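Local coordinates for AclR protein (Streptomyces galilaeus, PDB 2GEY), which is a putative hydroxylase of the SnoaL-like family, probably acting in the biosynthesis of aromatic polyketide antibiotics, at residues I26-E38 with V110-N122. Numbering follows the deposited sequence.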
loop_
_atom_site.group_PDB
_atom_site.type_symbol
_atom_site.label_atom_id
_atom_site.label_comp_id
_atom_site.label_asym_id
_atom_site.label_seq_id
_atom_site.Cartn_x
_atom_site.Cartn_y
_atom_site.Cartn_z
ATOM N N ILE A 26 -5.060 -6.433 -21.647
ATOM C CA ILE A 26 -6.430 -6.934 -21.591
ATOM C C ILE A 26 -6.575 -8.305 -22.279
ATOM O O ILE A 26 -7.496 -9.072 -21.979
ATOM C CB ILE A 26 -7.414 -5.863 -22.150
ATOM C CG1 ILE A 26 -7.435 -4.653 -21.203
ATOM C CG2 ILE A 26 -8.815 -6.424 -22.320
ATOM C CD1 ILE A 26 -7.882 -3.357 -21.838
ATOM N N LYS A 27 -5.656 -8.624 -23.188
ATOM C CA LYS A 27 -5.707 -9.930 -23.868
ATOM C C LYS A 27 -5.544 -11.102 -22.895
ATOM O O LYS A 27 -5.896 -12.235 -23.221
ATOM C CB LYS A 27 -4.647 -10.018 -24.967
ATOM C CG LYS A 27 -3.229 -10.027 -24.475
ATOM C CD LYS A 27 -2.238 -9.960 -25.624
ATOM C CE LYS A 27 -2.082 -11.283 -26.317
ATOM N NZ LYS A 27 -0.904 -11.266 -27.238
ATOM N N HIS A 28 -5.002 -10.828 -21.712
ATOM C CA HIS A 28 -4.785 -11.860 -20.698
ATOM C C HIS A 28 -5.935 -11.969 -19.711
ATOM O O HIS A 28 -5.928 -12.844 -18.839
ATOM C CB HIS A 28 -3.490 -11.578 -19.951
ATOM C CG HIS A 28 -2.274 -11.690 -20.809
ATOM N ND1 HIS A 28 -1.850 -12.892 -21.335
ATOM C CD2 HIS A 28 -1.410 -10.752 -21.264
ATOM C CE1 HIS A 28 -0.757 -12.692 -22.051
ATOM N NE2 HIS A 28 -0.475 -11.401 -22.032
ATOM N N TRP A 29 -6.923 -11.086 -19.842
ATOM C CA TRP A 29 -8.079 -11.112 -18.958
ATOM C C TRP A 29 -9.067 -12.157 -19.411
ATOM O O TRP A 29 -9.356 -12.275 -20.607
ATOM C CB TRP A 29 -8.796 -9.770 -18.974
ATOM C CG TRP A 29 -8.071 -8.642 -18.369
ATOM C CD1 TRP A 29 -6.821 -8.639 -17.846
ATOM C CD2 TRP A 29 -8.561 -7.307 -18.256
ATOM N NE1 TRP A 29 -6.501 -7.384 -17.388
ATOM C CE2 TRP A 29 -7.558 -6.544 -17.634
ATOM C CE3 TRP A 29 -9.762 -6.687 -18.610
ATOM C CZ2 TRP A 29 -7.719 -5.180 -17.361
ATOM C CZ3 TRP A 29 -9.918 -5.331 -18.341
ATOM C CH2 TRP A 29 -8.904 -4.596 -17.727
ATOM N N SER A 30 -9.617 -12.902 -18.462
ATOM C CA SER A 30 -10.770 -13.739 -18.758
ATOM C C SER A 30 -11.965 -12.856 -19.133
ATOM O O SER A 30 -12.093 -11.736 -18.635
ATOM C CB SER A 30 -11.144 -14.593 -17.548
ATOM O OG SER A 30 -12.422 -15.180 -17.709
ATOM N N PRO A 31 -12.858 -13.363 -19.995
ATOM C CA PRO A 31 -14.149 -12.695 -20.190
ATOM C C PRO A 31 -14.926 -12.487 -18.888
ATOM O O PRO A 31 -15.735 -11.565 -18.800
ATOM C CB PRO A 31 -14.915 -13.663 -21.093
ATOM C CG PRO A 31 -13.873 -14.466 -21.773
ATOM C CD PRO A 31 -12.719 -14.564 -20.836
ATOM N N ASP A 32 -14.686 -13.338 -17.893
ATOM C CA ASP A 32 -15.414 -13.279 -16.625
ATOM C C ASP A 32 -14.621 -12.633 -15.496
ATOM O O ASP A 32 -14.964 -12.784 -14.318
ATOM C CB ASP A 32 -15.827 -14.689 -16.211
ATOM C CG ASP A 32 -16.624 -15.397 -17.287
ATOM O OD1 ASP A 32 -17.634 -14.824 -17.758
ATOM O OD2 ASP A 32 -16.240 -16.524 -17.664
ATOM N N ILE A 33 -13.570 -11.902 -15.852
ATOM C CA ILE A 33 -12.727 -11.247 -14.872
ATOM C C ILE A 33 -13.516 -10.297 -13.968
ATOM O O ILE A 33 -14.451 -9.608 -14.414
ATOM C CB ILE A 33 -11.564 -10.478 -15.553
ATOM C CG1 ILE A 33 -10.540 -10.014 -14.513
ATOM C CG2 ILE A 33 -12.089 -9.293 -16.372
ATOM C CD1 ILE A 33 -9.254 -9.515 -15.125
ATOM N N VAL A 34 -13.164 -10.307 -12.685
ATOM C CA VAL A 34 -13.665 -9.330 -11.723
ATOM C C VAL A 34 -12.494 -8.519 -11.173
ATOM O O VAL A 34 -11.442 -9.071 -10.818
ATOM C CB VAL A 34 -14.418 -10.013 -10.563
ATOM C CG1 VAL A 34 -14.981 -8.978 -9.603
ATOM C CG2 VAL A 34 -15.520 -10.878 -11.102
ATOM N N HIS A 35 -12.673 -7.207 -11.122
ATOM C CA HIS A 35 -11.678 -6.300 -10.576
ATOM C C HIS A 35 -12.164 -5.747 -9.248
ATOM O O HIS A 35 -13.330 -5.362 -9.125
ATOM C CB HIS A 35 -11.437 -5.123 -11.515
ATOM C CG HIS A 35 -11.151 -5.511 -12.931
ATOM N ND1 HIS A 35 -9.881 -5.789 -13.384
ATOM C CD2 HIS A 35 -11.966 -5.619 -14.004
ATOM C CE1 HIS A 35 -9.930 -6.076 -14.672
ATOM N NE2 HIS A 35 -11.183 -5.977 -15.073
ATOM N N TYR A 36 -11.268 -5.690 -8.270
ATOM C CA TYR A 36 -11.565 -5.110 -6.971
ATOM C C TYR A 36 -10.560 -4.020 -6.619
ATOM O O TYR A 36 -9.359 -4.146 -6.883
ATOM C CB TYR A 36 -11.524 -6.170 -5.869
ATOM C CG TYR A 36 -12.251 -7.454 -6.178
ATOM C CD1 TYR A 36 -11.589 -8.510 -6.789
ATOM C CD2 TYR A 36 -13.580 -7.632 -5.833
ATOM C CE1 TYR A 36 -12.232 -9.698 -7.067
ATOM C CE2 TYR A 36 -14.233 -8.824 -6.108
ATOM C CZ TYR A 36 -13.542 -9.857 -6.716
ATOM O OH TYR A 36 -14.172 -11.049 -6.998
ATOM N N SER A 37 -11.060 -2.960 -5.998
ATOM C CA SER A 37 -10.223 -1.909 -5.452
ATOM C C SER A 37 -10.905 -1.339 -4.211
ATOM O O SER A 37 -12.096 -1.022 -4.248
ATOM C CB SER A 37 -10.005 -0.823 -6.506
ATOM O OG SER A 37 -9.130 0.174 -6.013
ATOM N N GLU A 38 -10.157 -1.240 -3.115
ATOM C CA GLU A 38 -10.686 -0.798 -1.828
ATOM C C GLU A 38 -11.888 -1.645 -1.389
ATOM O O GLU A 38 -12.857 -1.134 -0.827
ATOM C CB GLU A 38 -11.023 0.700 -1.868
ATOM C CG GLU A 38 -9.845 1.560 -2.316
ATOM C CD GLU A 38 -10.104 3.052 -2.197
ATOM O OE1 GLU A 38 -11.235 3.430 -1.830
ATOM O OE2 GLU A 38 -9.170 3.838 -2.462
ATOM N N VAL A 110 -7.048 -18.626 -14.042
ATOM C CA VAL A 110 -7.673 -19.898 -14.402
ATOM C C VAL A 110 -7.415 -20.119 -15.890
ATOM O O VAL A 110 -7.686 -19.236 -16.705
ATOM C CB VAL A 110 -9.205 -19.917 -14.154
ATOM C CG1 VAL A 110 -9.787 -21.247 -14.619
ATOM C CG2 VAL A 110 -9.525 -19.679 -12.687
ATOM N N ASP A 111 -6.871 -21.286 -16.231
ATOM C CA ASP A 111 -6.555 -21.639 -17.616
ATOM C C ASP A 111 -5.731 -20.575 -18.339
ATOM O O ASP A 111 -5.972 -20.290 -19.512
ATOM C CB ASP A 111 -7.837 -21.930 -18.399
ATOM C CG ASP A 111 -8.582 -23.129 -17.866
ATOM O OD1 ASP A 111 -7.924 -24.044 -17.319
ATOM O OD2 ASP A 111 -9.829 -23.155 -17.980
ATOM N N GLY A 112 -4.773 -19.985 -17.630
ATOM C CA GLY A 112 -3.874 -18.993 -18.208
ATOM C C GLY A 112 -4.435 -17.584 -18.342
ATOM O O GLY A 112 -3.742 -16.693 -18.833
ATOM N N LYS A 113 -5.668 -17.365 -17.894
ATOM C CA LYS A 113 -6.289 -16.053 -17.990
ATOM C C LYS A 113 -6.567 -15.517 -16.585
ATOM O O LYS A 113 -6.789 -16.288 -15.648
ATOM C CB LYS A 113 -7.573 -16.129 -18.813
ATOM C CG LYS A 113 -7.353 -16.513 -20.286
ATOM C CD LYS A 113 -6.928 -15.321 -21.151
ATOM C CE LYS A 113 -6.480 -15.736 -22.571
ATOM N NZ LYS A 113 -5.018 -16.195 -22.610
ATOM N N VAL A 114 -6.543 -14.198 -16.447
ATOM C CA VAL A 114 -6.798 -13.552 -15.162
ATOM C C VAL A 114 -8.313 -13.512 -14.914
ATOM O O VAL A 114 -9.056 -12.938 -15.713
ATOM C CB VAL A 114 -6.228 -12.121 -15.135
ATOM C CG1 VAL A 114 -6.513 -11.443 -13.803
ATOM C CG2 VAL A 114 -4.728 -12.148 -15.424
ATOM N N VAL A 115 -8.760 -14.114 -13.812
ATOM C CA VAL A 115 -10.180 -14.117 -13.435
ATOM C C VAL A 115 -10.527 -13.167 -12.275
ATOM O O VAL A 115 -11.706 -12.796 -12.080
ATOM C CB VAL A 115 -10.678 -15.542 -13.102
ATOM C CG1 VAL A 115 -10.610 -16.425 -14.333
ATOM C CG2 VAL A 115 -9.898 -16.145 -11.943
ATOM N N GLU A 116 -9.514 -12.799 -11.495
ATOM C CA GLU A 116 -9.675 -11.825 -10.423
ATOM C C GLU A 116 -8.442 -10.954 -10.346
ATOM O O GLU A 116 -7.312 -11.442 -10.498
ATOM C CB GLU A 116 -9.906 -12.506 -9.066
ATOM C CG GLU A 116 -11.267 -13.168 -8.927
ATOM C CD GLU A 116 -11.526 -13.690 -7.526
ATOM O OE1 GLU A 116 -10.908 -14.706 -7.150
ATOM O OE2 GLU A 116 -12.369 -13.101 -6.806
ATOM N N HIS A 117 -8.680 -9.673 -10.072
ATOM C CA HIS A 117 -7.635 -8.673 -10.005
ATOM C C HIS A 117 -7.920 -7.743 -8.820
ATOM O O HIS A 117 -8.986 -7.134 -8.763
ATOM C CB HIS A 117 -7.604 -7.920 -11.344
ATOM C CG HIS A 117 -6.847 -6.634 -11.314
ATOM N ND1 HIS A 117 -7.343 -5.472 -11.866
ATOM C CD2 HIS A 117 -5.635 -6.318 -10.796
ATOM C CE1 HIS A 117 -6.467 -4.498 -11.694
ATOM N NE2 HIS A 117 -5.423 -4.983 -11.050
ATOM N N TRP A 118 -6.982 -7.661 -7.879
ATOM C CA TRP A 118 -7.085 -6.758 -6.736
ATOM C C TRP A 118 -5.926 -5.770 -6.775
ATOM O O TRP A 118 -4.787 -6.160 -7.066
ATOM C CB TRP A 118 -6.996 -7.522 -5.412
ATOM C CG TRP A 118 -7.992 -8.602 -5.189
ATOM C CD1 TRP A 118 -9.163 -8.501 -4.505
ATOM C CD2 TRP A 118 -7.880 -9.972 -5.592
ATOM N NE1 TRP A 118 -9.797 -9.715 -4.466
ATOM C CE2 TRP A 118 -9.036 -10.639 -5.127
ATOM C CE3 TRP A 118 -6.912 -10.703 -6.291
ATOM C CZ2 TRP A 118 -9.260 -12.004 -5.353
ATOM C CZ3 TRP A 118 -7.136 -12.059 -6.523
ATOM C CH2 TRP A 118 -8.298 -12.693 -6.052
ATOM N N ASP A 119 -6.190 -4.500 -6.479
ATOM C CA ASP A 119 -5.105 -3.517 -6.372
ATOM C C ASP A 119 -5.144 -2.779 -5.045
ATOM O O ASP A 119 -6.210 -2.597 -4.457
ATOM C CB ASP A 119 -5.116 -2.521 -7.547
ATOM C CG ASP A 119 -6.360 -1.640 -7.581
ATOM O OD1 ASP A 119 -6.691 -0.988 -6.562
ATOM O OD2 ASP A 119 -7.009 -1.566 -8.654
ATOM N N VAL A 120 -3.968 -2.390 -4.578
ATOM C CA VAL A 120 -3.828 -1.447 -3.482
ATOM C C VAL A 120 -2.881 -0.386 -4.004
ATOM O O VAL A 120 -1.699 -0.662 -4.255
ATOM C CB VAL A 120 -3.269 -2.112 -2.209
ATOM C CG1 VAL A 120 -2.999 -1.069 -1.136
ATOM C CG2 VAL A 120 -4.221 -3.185 -1.698
ATOM N N ILE A 121 -3.401 0.822 -4.194
ATOM C CA ILE A 121 -2.652 1.876 -4.836
ATOM C C ILE A 121 -2.413 3.031 -3.872
ATOM O O ILE A 121 -3.360 3.596 -3.323
ATOM C CB ILE A 121 -3.372 2.399 -6.089
ATOM C CG1 ILE A 121 -3.686 1.242 -7.045
ATOM C CG2 ILE A 121 -2.514 3.470 -6.781
ATOM C CD1 ILE A 121 -4.568 1.617 -8.186
ATOM N N ASN A 122 -1.135 3.345 -3.667
ATOM C CA ASN A 122 -0.716 4.500 -2.900
ATOM C C ASN A 122 -0.368 5.641 -3.837
ATOM O O ASN A 122 0.747 5.686 -4.378
ATOM C CB ASN A 122 0.504 4.176 -2.033
ATOM C CG ASN A 122 1.061 5.403 -1.346
ATOM O OD1 ASN A 122 0.335 6.364 -1.123
ATOM N ND2 ASN A 122 2.352 5.388 -1.025
HETATM O O HOH W 1 -3.055 -15.250 -20.988
HETATM O O HOH W 2 -8.392 -3.958 -9.405
HETATM O O HOH W 3 -7.746 -2.459 -2.157
#
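Strands 33-37 and 113-122 run parallel, their axes 17° apart, joined by a ladder of backbone hydrogen bonds beginning with Val34 N to Val115 O and ending with Asp119 N to Tyr36 O. Before the corner at Pro31 and Asp32, His28 O accepts from Val114 N, and Val114 O from Ser30 N. On the face of Trp29 and Val114, in one of the two conformers of His117, a nearly straight hydrogen bond joins His35 ND1 and His117 ND1 (3.0 Å), either able to donate. The imidazoles touch rim to rim, their planes nearly perpendicular; His35 NE2 bonds to Ser44, and His117 NE2 weakly to Glu105. Such a pairing of an early strand with the last one belongs to the curved mixed sheet of the NTF2-like alpha+beta barrel; helices 3-18 and 44-57 pack against Trp29. Ile33 CD1 lies 3.6 Å from Val114 CG1 and rests on the Trp29 ring. On the other face Tyr36 CD1 sits over the five-membered ring of Trp118, toward its rim and 3.2 Å from Trp118 NE1, the planes 14° apart. Tyr36 OH donates to the anti lone pair of Glu116 OE2 (2.7 Å), while Glu116 OE1 salt-bridges Arg108, faced by both Val115 and Glu116 in a classic beta bulge. Ser37 OG donates to the syn lone pair of Asp119 OD1 (2.8 Å); Asp119 CG lies between backbone N and carbonyl carbon (chi1 65°), bringing the carboxylate toward Ser37.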